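Local coordinates for hydrogenase maturation factor (Thermoanaerobacter tengcongensis, PDB 3VTH), which probably catalyses ATP-dependent transfer of a carbamoyl group from carbamoyl phosphate to the C-terminal cysteine of HypE during [NiFe]-hydrogenase maturation, at residues A[362-366]-A[441-445]; A[381-385]-A[423-427]; A[409-414]-A[733-739]. All coordinates share one frame; numbering follows the deposited sequence.

Interaction 1: A[362-366]-A[441-445]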
loop_
_atom_site.group_PDB
_atom_site.type_symbol
_atom_site.label_atom_id
_atom_site.label_comp_id
_atom_site.label_asym_id
_atom_site.label_seq_id
_atom_site.Cartn_x
_atom_site.Cartn_y
_atom_site.Cartn_z
ATOM N N ILE A 362 -9.640 -12.181 -14.155
ATOM C CA ILE A 362 -9.105 -11.572 -12.940
ATOM C C ILE A 362 -10.224 -11.731 -11.927
ATOM O O ILE A 362 -11.329 -11.218 -12.133
ATOM C CB ILE A 362 -8.740 -10.080 -13.124
ATOM C CG1 ILE A 362 -7.589 -9.935 -14.128
ATOM C CG2 ILE A 362 -8.385 -9.413 -11.738
ATOM C CD1 ILE A 362 -7.333 -8.467 -14.597
ATOM N N VAL A 363 -9.952 -12.484 -10.863
ATOM C CA VAL A 363 -10.935 -12.712 -9.821
ATOM C C VAL A 363 -10.965 -11.552 -8.834
ATOM O O VAL A 363 -12.035 -11.068 -8.466
ATOM C CB VAL A 363 -10.659 -14.049 -9.057
ATOM C CG1 VAL A 363 -11.697 -14.255 -7.966
ATOM C CG2 VAL A 363 -10.665 -15.240 -10.075
ATOM N N ASN A 364 -9.780 -11.127 -8.408
ATOM C CA ASN A 364 -9.646 -10.083 -7.413
ATOM C C ASN A 364 -8.807 -8.954 -7.984
ATOM O O ASN A 364 -7.594 -9.089 -8.129
ATOM C CB ASN A 364 -8.993 -10.658 -6.138
ATOM C CG ASN A 364 -9.747 -11.879 -5.594
ATOM O OD1 ASN A 364 -9.202 -12.992 -5.535
ATOM N ND2 ASN A 364 -11.012 -11.683 -5.234
ATOM N N ARG A 365 -9.439 -7.835 -8.317
ATOM C CA ARG A 365 -8.669 -6.724 -8.891
ATOM C C ARG A 365 -7.799 -6.128 -7.786
ATOM O O ARG A 365 -8.131 -6.255 -6.595
ATOM C CB ARG A 365 -9.608 -5.667 -9.488
ATOM C CG ARG A 365 -10.089 -4.622 -8.478
ATOM C CD ARG A 365 -11.217 -3.848 -9.074
ATOM N NE ARG A 365 -12.465 -4.608 -9.064
ATOM C CZ ARG A 365 -13.495 -4.339 -9.852
ATOM N NH1 ARG A 365 -13.419 -3.340 -10.735
ATOM N NH2 ARG A 365 -14.589 -5.082 -9.784
ATOM N N ILE A 366 -6.680 -5.498 -8.166
ATOM C CA ILE A 366 -5.753 -4.929 -7.192
ATOM C C ILE A 366 -4.835 -3.908 -7.865
ATOM O O ILE A 366 -4.254 -4.182 -8.901
ATOM C CB ILE A 366 -4.932 -6.052 -6.445
ATOM C CG1 ILE A 366 -4.007 -5.470 -5.372
ATOM C CG2 ILE A 366 -4.145 -6.940 -7.439
ATOM C CD1 ILE A 366 -3.548 -6.525 -4.284
ATOM N N GLU A 441 -18.113 -5.367 -1.725
ATOM C CA GLU A 441 -17.831 -6.653 -2.352
ATOM C C GLU A 441 -16.483 -7.237 -1.909
ATOM O O GLU A 441 -16.338 -8.457 -1.794
ATOM C CB GLU A 441 -17.877 -6.544 -3.888
ATOM C CG GLU A 441 -16.499 -6.249 -4.577
ATOM C CD GLU A 441 -16.404 -6.755 -6.024
ATOM O OE1 GLU A 441 -17.345 -7.445 -6.495
ATOM O OE2 GLU A 441 -15.383 -6.462 -6.701
ATOM N N GLN A 442 -15.491 -6.376 -1.694
ATOM C CA GLN A 442 -14.200 -6.840 -1.214
ATOM C C GLN A 442 -14.295 -7.343 0.219
ATOM O O GLN A 442 -13.674 -8.347 0.563
ATOM C CB GLN A 442 -13.126 -5.756 -1.372
ATOM C CG GLN A 442 -12.715 -5.549 -2.835
ATOM C CD GLN A 442 -12.373 -6.854 -3.549
ATOM O OE1 GLN A 442 -11.334 -7.466 -3.292
ATOM N NE2 GLN A 442 -13.253 -7.285 -4.446
ATOM N N ILE A 443 -15.084 -6.664 1.049
ATOM C CA ILE A 443 -15.318 -7.158 2.403
ATOM C C ILE A 443 -15.911 -8.581 2.348
ATOM O O ILE A 443 -15.431 -9.474 3.041
ATOM C CB ILE A 443 -16.189 -6.193 3.244
ATOM C CG1 ILE A 443 -15.385 -4.941 3.612
ATOM C CG2 ILE A 443 -16.693 -6.865 4.533
ATOM C CD1 ILE A 443 -16.219 -3.883 4.300
ATOM N N GLU A 444 -16.902 -8.800 1.488
ATOM C CA GLU A 444 -17.531 -10.130 1.381
ATOM C C GLU A 444 -16.527 -11.164 0.898
ATOM O O GLU A 444 -16.481 -12.284 1.405
ATOM C CB GLU A 444 -18.771 -10.105 0.475
ATOM C CG GLU A 444 -19.929 -9.263 1.034
ATOM C CD GLU A 444 -20.390 -9.707 2.418
ATOM O OE1 GLU A 444 -20.317 -8.893 3.363
ATOM O OE2 GLU A 444 -20.815 -10.875 2.569
ATOM N N ARG A 445 -15.689 -10.774 -0.050
ATOM C CA ARG A 445 -14.708 -11.698 -0.604
ATOM C C ARG A 445 -13.547 -12.080 0.326
ATOM O O ARG A 445 -13.066 -13.225 0.302
ATOM C CB ARG A 445 -14.206 -11.183 -1.941
ATOM C CG ARG A 445 -15.131 -11.675 -3.046
ATOM C CD ARG A 445 -15.345 -10.645 -4.076
ATOM N NE ARG A 445 -14.091 -10.281 -4.727
ATOM C CZ ARG A 445 -13.975 -10.061 -6.032
ATOM N NH1 ARG A 445 -12.806 -9.726 -6.531
ATOM N NH2 ARG A 445 -15.036 -10.177 -6.832
HETATM O O HOH W 1 -12.390 -7.446 -7.600
#
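The guanidinium of Arg445 turns an edge to Arg365, whose backbone N lies near its plane, 4.3 Å from NH1. One of its faces is occupied from within its own helix by Glu441, OE2 standing 3.7 Å above the plane and shifted toward the rim. Alongside, the Asn364 and Arg445 side chains run past each other in opposite directions, amide and guanidinium planes 74° apart. Close by, the carbonyl of Val363 also approaches this guanidinium.

Glu441 lies between the two arginines. Its carboxylate meets the Arg365 guanidinium obliquely, the two side chains crossing at about a right angle with their planes 62° apart. Arg365 NH2 reaches Glu441 OE2 at 3.5 Å, a salt bridge whose hydrogen bond is weak. A sharp bend in the arginine chain at chi3 (77°) turns NE back toward its own backbone, where a single water accepts from both Arg365 N (3.1 Å) and Arg365 NE (3.2 Å) and donates to Glu441 OE2. Gln442 NE2 adds a weak bond to that same oxygen, 3.2 Å from OE2. The other oxygen, Glu441 OE1, sits 3.6 Å from Arg445 NH2 but well off the guanidinium plane, so charge alone acts there. Arg365 NH1 is taken by Ile337 O.

In fold terms, the loop between strands 354-358 and 370-374, in the telomere-recombination (YrdC-like) region, meets helix 433-449 of the Kae1-like region near the protein surface.

One carboxylate thus serves two arginines in a three-membered salt-bridge network, and their positive charge would be expected to keep Glu441 ionised. Between Arg365 and Glu441 the direct bond is long and weak, so charge and the shared water probably carry much of that link.

Interaction 2: A[381-385]-A[423-427]. With APC (diphosphomethylphosphonic acid adenosyl ester), chain F.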
loop_
_atom_site.group_PDB
_atom_site.type_symbol
_atom_site.label_atom_id
_atom_site.label_comp_id
_atom_site.label_asym_id
_atom_site.label_seq_id
_atom_site.Cartn_x
_atom_site.Cartn_y
_atom_site.Cartn_z
ATOM N N ILE A 381 3.326 3.660 0.768
ATOM C CA ILE A 381 2.326 4.722 0.603
ATOM C C ILE A 381 0.985 4.092 0.239
ATOM O O ILE A 381 -0.055 4.498 0.750
ATOM C CB ILE A 381 2.755 5.759 -0.504
ATOM C CG1 ILE A 381 3.954 6.592 -0.042
ATOM C CG2 ILE A 381 1.594 6.703 -0.885
ATOM C CD1 ILE A 381 5.304 6.106 -0.542
ATOM N N ARG A 382 1.022 3.104 -0.663
ATOM C CA ARG A 382 -0.181 2.430 -1.104
ATOM C C ARG A 382 0.143 0.941 -1.099
ATOM O O ARG A 382 0.969 0.475 -1.859
ATOM C CB ARG A 382 -0.604 2.921 -2.499
ATOM C CG ARG A 382 -1.938 2.282 -3.006
ATOM C CD ARG A 382 -2.282 2.806 -4.425
ATOM N NE ARG A 382 -2.886 4.139 -4.358
ATOM C CZ ARG A 382 -3.413 4.783 -5.404
ATOM N NH1 ARG A 382 -3.382 4.232 -6.615
ATOM N NH2 ARG A 382 -3.977 5.983 -5.235
ATOM N N ARG A 383 -0.488 0.209 -0.198
ATOM C CA ARG A 383 -0.173 -1.195 -0.038
ATOM C C ARG A 383 -1.173 -2.006 -0.844
ATOM O O ARG A 383 -2.346 -2.115 -0.488
ATOM C CB ARG A 383 -0.166 -1.576 1.447
ATOM C CG ARG A 383 0.197 -3.052 1.701
ATOM C CD ARG A 383 -0.060 -3.441 3.173
ATOM N NE ARG A 383 0.055 -4.903 3.370
ATOM C CZ ARG A 383 1.205 -5.524 3.616
ATOM N NH1 ARG A 383 2.342 -4.838 3.706
ATOM N NH2 ARG A 383 1.238 -6.846 3.780
ATOM N N ALA A 384 -0.706 -2.565 -1.947
ATOM C CA ALA A 384 -1.607 -3.237 -2.891
ATOM C C ALA A 384 -0.869 -4.373 -3.586
ATOM O O ALA A 384 -0.320 -5.245 -2.900
ATOM C CB ALA A 384 -2.221 -2.224 -3.894
ATOM N N ARG A 385 -0.839 -4.399 -4.919
ATOM C CA ARG A 385 -0.270 -5.561 -5.630
ATOM C C ARG A 385 1.141 -5.926 -5.142
ATOM O O ARG A 385 2.002 -5.043 -4.987
ATOM C CB ARG A 385 -0.248 -5.361 -7.157
ATOM C CG ARG A 385 0.343 -6.589 -7.915
ATOM C CD ARG A 385 0.414 -6.410 -9.429
ATOM N NE ARG A 385 0.964 -5.125 -9.843
ATOM C CZ ARG A 385 2.254 -4.783 -9.816
ATOM N NH1 ARG A 385 3.199 -5.636 -9.403
ATOM N NH2 ARG A 385 2.608 -3.565 -10.227
ATOM N N ILE A 423 -5.106 -7.021 6.535
ATOM C CA ILE A 423 -5.457 -5.695 6.033
ATOM C C ILE A 423 -5.667 -5.794 4.500
ATOM O O ILE A 423 -4.878 -6.431 3.775
ATOM C CB ILE A 423 -4.396 -4.621 6.429
ATOM C CG1 ILE A 423 -4.868 -3.214 6.018
ATOM C CG2 ILE A 423 -3.023 -4.956 5.823
ATOM C CD1 ILE A 423 -4.008 -2.035 6.592
ATOM N N SER A 424 -6.754 -5.213 4.015
ATOM C CA SER A 424 -7.096 -5.348 2.606
ATOM C C SER A 424 -6.130 -4.543 1.770
ATOM O O SER A 424 -5.484 -3.602 2.261
ATOM C CB SER A 424 -8.517 -4.846 2.351
ATOM O OG SER A 424 -8.590 -3.420 2.334
ATOM N N HIS A 425 -6.039 -4.904 0.500
ATOM C CA HIS A 425 -5.381 -4.042 -0.457
ATOM C C HIS A 425 -6.102 -2.694 -0.514
ATOM O O HIS A 425 -7.269 -2.588 -0.148
ATOM C CB HIS A 425 -5.345 -4.692 -1.841
ATOM C CG HIS A 425 -6.695 -4.925 -2.462
ATOM N ND1 HIS A 425 -7.492 -6.007 -2.141
ATOM C CD2 HIS A 425 -7.364 -4.239 -3.424
ATOM C CE1 HIS A 425 -8.598 -5.968 -2.867
ATOM N NE2 HIS A 425 -8.546 -4.906 -3.653
ATOM N N HIS A 426 -5.377 -1.677 -0.968
ATOM C CA HIS A 426 -5.935 -0.343 -1.220
ATOM C C HIS A 426 -7.276 -0.420 -1.947
ATOM O O HIS A 426 -7.381 -1.045 -3.014
ATOM C CB HIS A 426 -4.935 0.424 -2.086
ATOM C CG HIS A 426 -5.424 1.760 -2.549
ATOM N ND1 HIS A 426 -5.885 1.980 -3.832
ATOM C CD2 HIS A 426 -5.496 2.949 -1.914
ATOM C CE1 HIS A 426 -6.221 3.252 -3.968
ATOM N NE2 HIS A 426 -5.978 3.865 -2.824
ATOM N N ILE A 427 -8.300 0.198 -1.364
ATOM C CA ILE A 427 -9.627 0.217 -1.964
ATOM C C ILE A 427 -9.839 1.558 -2.690
ATOM O O ILE A 427 -10.283 1.572 -3.836
ATOM C CB ILE A 427 -10.746 -0.011 -0.899
ATOM C CG1 ILE A 427 -10.551 -1.375 -0.184
ATOM C CG2 ILE A 427 -12.158 0.163 -1.497
ATOM C CD1 ILE A 427 -10.681 -2.611 -1.110
HETATM P PG APC F . -7.573 7.749 -10.190
HETATM O O1G APC F . -7.188 6.464 -10.879
HETATM O O2G APC F . -7.216 8.967 -11.005
HETATM O O3G APC F . -8.983 7.784 -9.674
HETATM P PB APC F . -5.267 7.289 -8.521
HETATM O O1B APC F . -5.475 5.817 -8.345
HETATM O O2B APC F . -4.757 8.017 -7.294
HETATM O O3B APC F . -6.710 7.927 -8.836
HETATM P PA APC F . -3.089 6.324 -10.572
HETATM O O1A APC F . -2.238 6.940 -11.658
HETATM O O2A APC F . -3.810 5.083 -10.954
HETATM C C3A APC F . -4.217 7.640 -9.970
HETATM O "O5'" APC F . -2.188 5.907 -9.302
HETATM C "C5'" APC F . -0.808 6.233 -9.163
HETATM C "C4'" APC F . -0.567 6.689 -7.726
HETATM O "O4'" APC F . 0.845 6.888 -7.587
HETATM C "C3'" APC F . -1.251 8.032 -7.459
HETATM O "O3'" APC F . -1.855 8.074 -6.155
HETATM C "C2'" APC F . -0.106 9.024 -7.490
HETATM O "O2'" APC F . -0.391 10.224 -6.746
HETATM C "C1'" APC F . 1.070 8.174 -7.012
HETATM N N9 APC F . 2.274 8.800 -7.545
HETATM C C8 APC F . 2.736 8.761 -8.823
HETATM N N7 APC F . 3.860 9.513 -8.930
HETATM C C5 APC F . 4.111 10.040 -7.712
HETATM C C6 APC F . 5.129 10.932 -7.115
HETATM N N6 APC F . 6.144 11.421 -7.857
HETATM N N1 APC F . 5.013 11.237 -5.804
HETATM C C2 APC F . 4.020 10.749 -5.033
HETATM N N3 APC F . 3.051 9.941 -5.492
HETATM C C4 APC F . 3.059 9.564 -6.802
HETATM O O HOH W 2 -2.195 -6.857 3.192
HETATM O O HOH W 3 -3.152 -2.595 2.323
#
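The phosphate end of the APC nucleotide pocket is where Arg382 and His426 meet, the arginine lying between the imidazole and the ligand. Its guanidinium rests flat on the His426 ring, centres 3.9 Å apart and planes only 15° from parallel, with CE1 over the middle of the group. The stack begins further up the chain, for Arg382 CD makes a CH-pi contact 3.8 Å from the ring centroid. Against the opposite face comes the ribose of APC, while the beta phosphate sits in plane at the edge and is gripped by a two-pronged pair: Arg382 NH1 to O1B at 3.1 Å and Arg382 NH2 to O2B at 3.0 Å. Extended as far as CD, the side chain then bends at chi3 (-80°), which swings the guanidinium along the ring to the phosphate.

Arg382 belongs to a classic beta bulge: it and Ile381 both face Val370 of strand 370-374, in the YrdC-like region, which supplies Lys245, Lys250, Thr328 and Ser329 to the same nucleotide. One residue on, the backbone joins the segments directly, His426 N donating to Arg383 O at 3.1 Å.

Farther from the ligand, the extended Arg383 chain carries NE to 3.9 Å from Ile423 CG2. A water bridges this same Arg383 NE and Ile423 O, and Arg383 NH1 goes on to Lys729 O. His426 ND1 is buried here with no modelled partner.

Interaction 3: A[409-414]-A[733-739]. With FE (Fe (III) ion), chain I; AP2 (phosphomethylphosphonic acid adenosyl ester), chain H.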
loop_
_atom_site.group_PDB
_atom_site.type_symbol
_atom_site.label_atom_id
_atom_site.label_comp_id
_atom_site.label_asym_id
_atom_site.label_seq_id
_atom_site.Cartn_x
_atom_site.Cartn_y
_atom_site.Cartn_z
ATOM N N TYR A 409 -10.426 8.595 3.105
ATOM C CA TYR A 409 -9.361 8.645 2.101
ATOM C C TYR A 409 -8.581 7.348 2.075
ATOM O O TYR A 409 -8.309 6.762 3.135
ATOM C CB TYR A 409 -8.363 9.761 2.407
ATOM C CG TYR A 409 -8.925 11.155 2.284
ATOM C CD1 TYR A 409 -9.183 11.717 1.031
ATOM C CD2 TYR A 409 -9.186 11.917 3.424
ATOM C CE1 TYR A 409 -9.696 13.025 0.910
ATOM C CE2 TYR A 409 -9.691 13.227 3.320
ATOM C CZ TYR A 409 -9.941 13.766 2.062
ATOM O OH TYR A 409 -10.441 15.046 1.966
ATOM N N LYS A 410 -8.202 6.914 0.876
ATOM C CA LYS A 410 -7.259 5.812 0.722
ATOM C C LYS A 410 -7.703 4.593 1.538
ATOM O O LYS A 410 -6.899 3.929 2.206
ATOM C CB LYS A 410 -5.861 6.265 1.170
ATOM C CG LYS A 410 -5.233 7.393 0.300
ATOM C CD LYS A 410 -3.946 7.899 0.971
ATOM C CE LYS A 410 -3.160 8.930 0.124
ATOM N NZ LYS A 410 -3.960 10.158 -0.262
ATOM N N ASN A 411 -8.992 4.309 1.495
ATOM C CA ASN A 411 -9.533 3.320 2.413
ATOM C C ASN A 411 -8.901 1.928 2.289
ATOM O O ASN A 411 -8.631 1.456 1.186
ATOM C CB ASN A 411 -11.048 3.244 2.270
ATOM C CG ASN A 411 -11.654 2.135 3.134
ATOM O OD1 ASN A 411 -12.151 2.377 4.245
ATOM N ND2 ASN A 411 -11.589 0.925 2.638
ATOM N N THR A 412 -8.654 1.296 3.442
ATOM C CA THR A 412 -8.538 -0.145 3.527
ATOM C C THR A 412 -9.420 -0.561 4.709
ATOM O O THR A 412 -9.720 0.259 5.585
ATOM C CB THR A 412 -7.097 -0.604 3.836
ATOM O OG1 THR A 412 -6.667 0.009 5.059
ATOM C CG2 THR A 412 -6.124 -0.240 2.682
ATOM N N PHE A 413 -9.806 -1.833 4.725
ATOM C CA PHE A 413 -10.416 -2.451 5.890
ATOM C C PHE A 413 -9.465 -3.528 6.399
ATOM O O PHE A 413 -8.530 -3.902 5.698
ATOM C CB PHE A 413 -11.804 -3.030 5.545
ATOM C CG PHE A 413 -11.781 -4.079 4.461
ATOM C CD1 PHE A 413 -11.482 -5.404 4.762
ATOM C CD2 PHE A 413 -12.073 -3.738 3.139
ATOM C CE1 PHE A 413 -11.468 -6.403 3.751
ATOM C CE2 PHE A 413 -12.067 -4.719 2.121
ATOM C CZ PHE A 413 -11.767 -6.045 2.426
ATOM N N CYS A 414 -9.664 -3.986 7.637
ATOM C CA CYS A 414 -8.795 -5.012 8.217
ATOM C C CYS A 414 -9.638 -6.020 8.990
ATOM O O CYS A 414 -10.557 -5.620 9.698
ATOM C CB CYS A 414 -7.736 -4.355 9.120
ATOM S SG CYS A 414 -6.571 -5.488 9.906
ATOM N N ASN A 733 -0.373 7.204 6.129
ATOM C CA ASN A 733 -1.618 7.854 5.674
ATOM C C ASN A 733 -2.848 7.010 6.033
ATOM O O ASN A 733 -2.715 5.979 6.686
ATOM C CB ASN A 733 -1.567 8.214 4.183
ATOM C CG ASN A 733 -1.499 6.980 3.275
ATOM O OD1 ASN A 733 -2.261 6.013 3.439
ATOM N ND2 ASN A 733 -0.594 7.021 2.301
ATOM N N ASP A 734 -4.034 7.444 5.615
ATOM C CA ASP A 734 -5.264 6.766 6.043
ATOM C C ASP A 734 -5.424 5.315 5.592
ATOM O O ASP A 734 -6.296 4.603 6.100
ATOM C CB ASP A 734 -6.504 7.590 5.674
ATOM C CG ASP A 734 -6.722 8.763 6.623
ATOM O OD1 ASP A 734 -5.882 8.969 7.522
ATOM O OD2 ASP A 734 -7.743 9.469 6.486
ATOM N N GLY A 735 -4.595 4.902 4.632
ATOM C CA GLY A 735 -4.469 3.478 4.243
ATOM C C GLY A 735 -4.108 2.582 5.415
ATOM O O GLY A 735 -4.424 1.398 5.405
ATOM N N GLY A 736 -3.460 3.142 6.434
ATOM C CA GLY A 736 -3.066 2.340 7.608
ATOM C C GLY A 736 -4.066 2.339 8.767
ATOM O O GLY A 736 -3.934 1.548 9.686
ATOM N N ILE A 737 -5.091 3.192 8.704
ATOM C CA ILE A 737 -6.039 3.393 9.819
ATOM C C ILE A 737 -6.720 2.085 10.290
ATOM O O ILE A 737 -6.843 1.855 11.478
ATOM C CB ILE A 737 -7.096 4.456 9.423
ATOM C CG1 ILE A 737 -6.494 5.880 9.494
ATOM C CG2 ILE A 737 -8.376 4.334 10.211
ATOM C CD1 ILE A 737 -6.247 6.423 10.917
ATOM N N SER A 738 -7.141 1.240 9.350
ATOM C CA SER A 738 -7.845 0.003 9.702
ATOM C C SER A 738 -7.027 -0.947 10.585
ATOM O O SER A 738 -7.585 -1.632 11.431
ATOM C CB SER A 738 -8.332 -0.707 8.437
ATOM O OG SER A 738 -7.218 -1.184 7.692
ATOM N N LEU A 739 -5.709 -0.994 10.403
ATOM C CA LEU A 739 -4.864 -1.821 11.267
ATOM C C LEU A 739 -4.859 -1.308 12.720
ATOM O O LEU A 739 -4.957 -2.105 13.673
ATOM C CB LEU A 739 -3.442 -1.934 10.717
ATOM C CG LEU A 739 -2.463 -2.732 11.579
ATOM C CD1 LEU A 739 -2.887 -4.257 11.712
ATOM C CD2 LEU A 739 -1.052 -2.609 11.060
HETATM FE FE FE I . -5.425 10.639 8.909
HETATM P PB AP2 H . -6.779 12.698 6.779
HETATM O O1B AP2 H . -6.038 14.011 6.732
HETATM O O2B AP2 H . -6.644 11.899 8.038
HETATM O O3B AP2 H . -8.188 12.828 6.257
HETATM C C3A AP2 H . -5.934 11.732 5.499
HETATM P PA AP2 H . -4.211 11.294 5.873
HETATM O O1A AP2 H . -3.919 10.310 4.748
HETATM O O2A AP2 H . -3.918 10.901 7.300
HETATM O "O5'" AP2 H . -3.384 12.665 5.636
HETATM C "C5'" AP2 H . -3.265 13.141 4.301
HETATM C "C4'" AP2 H . -2.795 14.572 4.427
HETATM O "O4'" AP2 H . -1.420 14.593 4.813
HETATM C "C3'" AP2 H . -2.848 15.322 3.111
HETATM O "O3'" AP2 H . -4.181 15.756 2.824
HETATM C "C2'" AP2 H . -1.879 16.449 3.408
HETATM O "O2'" AP2 H . -2.611 17.442 4.137
HETATM C "C1'" AP2 H . -0.815 15.784 4.292
HETATM N N9 AP2 H . 0.362 15.500 3.422
HETATM C C8 AP2 H . 0.428 14.657 2.362
HETATM N N7 AP2 H . 1.651 14.690 1.767
HETATM C C5 AP2 H . 2.403 15.572 2.455
HETATM C C6 AP2 H . 3.790 16.095 2.365
HETATM N N6 AP2 H . 4.646 15.661 1.406
HETATM N N1 AP2 H . 4.167 17.028 3.281
HETATM C C2 AP2 H . 3.344 17.463 4.260
HETATM N N3 AP2 H . 2.068 17.038 4.389
HETATM C C4 AP2 H . 1.554 16.112 3.532
HETATM O O HOH W 4 -9.022 5.155 5.357
HETATM O O HOH W 5 -10.159 9.155 6.078
HETATM O O HOH W 6 -7.631 2.245 6.672
#
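The hydroxyl oxygens of Thr412 and Ser738 meet across the contact, and both are set by the same kind of first torsion, the oxygen lying between the backbone N and carbonyl carbon (chi1 57° in the threonine, 68° in the serine). Ser738 OG donates to Thr412 OG1 at 2.9 Å, and Thr412 OG1 in turn donates to Gly735 O at 2.7 Å, approaching 34° out of the carbonyl plane. A water that accepts from Ser738 N donates to Thr412 OG1 as well, so one threonine oxygen gives one bond and takes two.

Toward the ligand end, Lys410 and Asn733 cross at about a right angle, Lys410 CD resting 3.5 Å from Asn733 CG. The amide has its own task: Asn733 OD1 accepts from Gly735 N at 2.8 Å, in the carbonyl plane, forming an Asx turn, while its ND2 bonds to Ile381 O. Gly735 CA comes 3.2 Å from Lys410 O in a CA-H...O contact.

Tyr409 presents its ring edge to AP2 O3B, which is 3.1 Å from CD2, and to Asp734 OD2. Asp734 itself binds iron through OD1 at 2.2 Å, together with His483, His487, Asp507 and two AP2 oxygens, O2A and O2B. Its backbone N also holds AP2 O1A at 3.0 Å.

The contact joins the two Kae1-like subdomains, relatives of the actin-type ATPases, at the metal and nucleotide site. The chemistry implies two kinds of hold: metal, phosphate and Asx-turn bonds fix the backbone turn carrying Asp734, and a directed chain of hydroxyl hydrogen bonds ties Gly735 and Ser738 to the 409-414 loop.

In the fold
From the N terminus, 362-366 and 381-385 come first, both in the YrdC-like region; 409-414, 423-427 and 441-445 follow in the first Kae1-like subdomain, and 733-739 near the C terminus. Interaction 2 closes a loop of 37 residues that falls wholly within the 74-residue loop of interaction 1. Interaction 3 starts inside both and ends far beyond them, so it crosses each, spanning 318 residues. Interactions 1 and 2 fasten the YrdC-like region to the first Kae1-like subdomain, and interaction 3 fastens that subdomain to the second. Interactions 2 and 3 lie closest, centres about 8 Å apart, joined by probable backbone hydrogen bonds between 409-414 and 423-427.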